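Local atomic coordinates of glycosyltransferase (Streptomyces halstedii, PDB entry 3WAD), a protein that belongs to the glycosyltransferases with the two-domain GT-B fold, each domain built round a parallel beta-sheet. Residues F8-R11 / S12-Y15. Sequence-based numbering, arbitrary orientation.
Sequences FANR and SHLY
Leu-14 N donates to Asn-10 O (2.9 Å) and Tyr-15 N to Arg-11 O (2.8 Å), two i to i+4 bonds that close the first turn of helix 11-16 where the loop 8-10 runs into it. Asn-10 is the N-cap. Its CG lies anti to the backbone N (chi1 177°), beside the carbonyl carbon, which brings Asn-10 OD1 to the start of the helix, where it accepts from His-13 N at 2.9 Å on an in-plane lone pair. That same oxygen, Asn-10 OD1, lies at the edge of the imidazole, 3.3 Å from His-13 CD2, with the amide nearly perpendicular to the ring. Over one imidazole face comes the edge of Phe-8: Phe-8 CE2 stands above the ring centre and Phe-8 CZ is 3.5 Å from His-13 CD2, an edge-to-face pair with planes 59° apart. His-13 ND1 is hydrogen-bonded to Asp-130 OD1, so the ring is held at a nitrogen as well as across its face. Further along, Arg-11 and Tyr-15 run side by side; Arg-11 CG rests 3.4 Å from Tyr-15 CZ, while Arg-11 O sits over a face of the phenol ring. This is an N-capped helix start following strand 2-6, the first strand-to-helix connection of the Rossmann-like N-terminal domain of a GT-B glycosyltransferase.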
ATOM      1  N   PHE B   8     -10.768  -9.863 -10.972  1.00 22.42           N
ATOM      2  CA  PHE B   8     -12.000  -9.260 -11.484  1.00 20.71           C
ATOM      3  C   PHE B   8     -12.447  -8.064 -10.572  1.00 22.19           C
ATOM      4  O   PHE B   8     -11.975  -7.958  -9.448  1.00 20.81           O
ATOM      5  CB  PHE B   8     -13.142 -10.281 -11.720  1.00 23.35           C
ATOM      6  CG  PHE B   8     -13.786 -10.786 -10.449  1.00 22.77           C
ATOM      7  CD1 PHE B   8     -15.018 -10.255 -10.019  1.00 23.11           C
ATOM      8  CD2 PHE B   8     -13.126 -11.712  -9.611  1.00 25.32           C
ATOM      9  CE1 PHE B   8     -15.608 -10.690  -8.757  1.00 22.67           C
ATOM     10  CE2 PHE B   8     -13.696 -12.179  -8.399  1.00 22.88           C
ATOM     11  CZ  PHE B   8     -14.947 -11.687  -7.979  1.00 23.62           C
ATOM     12  N   ALA B   9     -13.329  -7.166 -11.068  1.00 21.97           N
ATOM     13  CA  ALA B   9     -13.694  -5.952 -10.316  1.00 23.01           C
ATOM     14  C   ALA B   9     -14.590  -6.232  -9.125  1.00 23.62           C
ATOM     15  O   ALA B   9     -15.846  -6.263  -9.210  1.00 22.73           O
ATOM     16  CB  ALA B   9     -14.291  -4.828 -11.266  1.00 22.25           C
ATOM     17  N   ASN B  10     -13.942  -6.455  -7.981  1.00 23.49           N
ATOM     18  CA  ASN B  10     -14.641  -6.782  -6.748  1.00 23.49           C
ATOM     19  C   ASN B  10     -13.703  -6.368  -5.660  1.00 24.24           C
ATOM     20  O   ASN B  10     -12.581  -6.889  -5.623  1.00 22.81           O
ATOM     21  CB  ASN B  10     -14.876  -8.310  -6.609  1.00 22.68           C
ATOM     22  CG  ASN B  10     -15.558  -8.675  -5.267  1.00 26.12           C
ATOM     23  OD1 ASN B  10     -14.931  -8.823  -4.217  1.00 27.49           O
ATOM     24  ND2 ASN B  10     -16.851  -8.827  -5.325  1.00 32.68           N
ATOM     25  N   ARG B  11     -14.151  -5.514  -4.759  1.00 22.19           N
ATOM     26  CA  ARG B  11     -13.266  -4.980  -3.752  1.00 24.21           C
ATOM     27  C   ARG B  11     -12.702  -6.028  -2.782  1.00 21.53           C
ATOM     28  O   ARG B  11     -11.551  -5.874  -2.346  1.00 23.60           O
ATOM     29  CB  ARG B  11     -13.936  -3.843  -2.961  1.00 23.47           C
ATOM     30  CG  ARG B  11     -12.994  -2.827  -2.288  1.00 30.95           C
ATOM     31  CD  ARG B  11     -13.777  -1.485  -2.037  1.00 44.78           C
ATOM     32  NE  ARG B  11     -15.209  -1.760  -1.902  1.00 50.52           N
ATOM     33  CZ  ARG B  11     -16.149  -1.485  -2.815  1.00 55.90           C
ATOM     34  NH1 ARG B  11     -15.848  -0.872  -3.963  1.00 55.91           N
ATOM     35  NH2 ARG B  11     -17.415  -1.825  -2.573  1.00 56.35           N
ATOM     36  N   SER B  12     -13.527  -6.977  -2.363  1.00 21.36           N
ATOM     37  CA  SER B  12     -13.115  -8.061  -1.438  1.00 22.24           C
ATOM     38  C   SER B  12     -12.010  -8.906  -2.081  1.00 21.20           C
ATOM     39  O   SER B  12     -11.073  -9.240  -1.432  1.00 24.20           O
ATOM     40  CB  SER B  12     -14.310  -9.007  -1.117  1.00 21.99           C
ATOM     41  OG  SER B  12     -15.236  -8.234  -0.369  1.00 28.10           O
ATOM     42  N   HIS B  13     -12.179  -9.308  -3.331  1.00 21.77           N
ATOM     43  CA  HIS B  13     -11.170 -10.159  -3.952  1.00 22.03           C
ATOM     44  C   HIS B  13      -9.940  -9.315  -4.217  1.00 22.58           C
ATOM     45  O   HIS B  13      -8.834  -9.831  -4.093  1.00 23.08           O
ATOM     46  CB  HIS B  13     -11.675 -10.774  -5.228  1.00 21.08           C
ATOM     47  CG  HIS B  13     -12.634 -11.902  -5.016  1.00 23.66           C
ATOM     48  ND1 HIS B  13     -12.285 -13.214  -5.267  1.00 19.23           N
ATOM     49  CD2 HIS B  13     -13.954 -11.917  -4.621  1.00 20.35           C
ATOM     50  CE1 HIS B  13     -13.331 -13.994  -5.021  1.00 26.09           C
ATOM     51  NE2 HIS B  13     -14.366 -13.226  -4.675  1.00 20.09           N
ATOM     52  N   LEU B  14     -10.104  -8.017  -4.527  1.00 20.62           N
ATOM     53  CA  LEU B  14      -8.934  -7.098  -4.532  1.00 20.57           C
ATOM     54  C   LEU B  14      -8.187  -7.065  -3.233  1.00 20.44           C
ATOM     55  O   LEU B  14      -6.977  -7.331  -3.254  1.00 17.98           O
ATOM     56  CB  LEU B  14      -9.270  -5.691  -5.007  1.00 20.70           C
ATOM     57  CG  LEU B  14      -8.123  -4.691  -4.777  1.00 24.27           C
ATOM     58  CD1 LEU B  14      -6.794  -5.061  -5.501  1.00 21.68           C
ATOM     59  CD2 LEU B  14      -8.557  -3.230  -5.037  1.00 25.47           C
ATOM     60  N   TYR B  15      -8.853  -6.723  -2.104  1.00 18.63           N
ATOM     61  CA  TYR B  15      -8.195  -6.644  -0.791  1.00 21.15           C
ATOM     62  C   TYR B  15      -7.490  -7.927  -0.360  1.00 20.94           C
ATOM     63  O   TYR B  15      -6.513  -7.893   0.433  1.00 22.34           O
ATOM     64  CB  TYR B  15      -9.243  -6.360   0.298  1.00 20.88           C
ATOM     65  CG  TYR B  15      -9.786  -4.967   0.244  1.00 23.07           C
ATOM     66  CD1 TYR B  15      -9.422  -4.073  -0.792  1.00 22.24           C
ATOM     67  CD2 TYR B  15     -10.642  -4.534   1.262  1.00 26.50           C
ATOM     68  CE1 TYR B  15      -9.913  -2.777  -0.811  1.00 26.64           C
ATOM     69  CE2 TYR B  15     -11.159  -3.279   1.244  1.00 30.51           C
ATOM     70  CZ  TYR B  15     -10.790  -2.401   0.226  1.00 31.68           C
ATOM     71  OH  TYR B  15     -11.342  -1.147   0.281  1.00 34.38           O
TER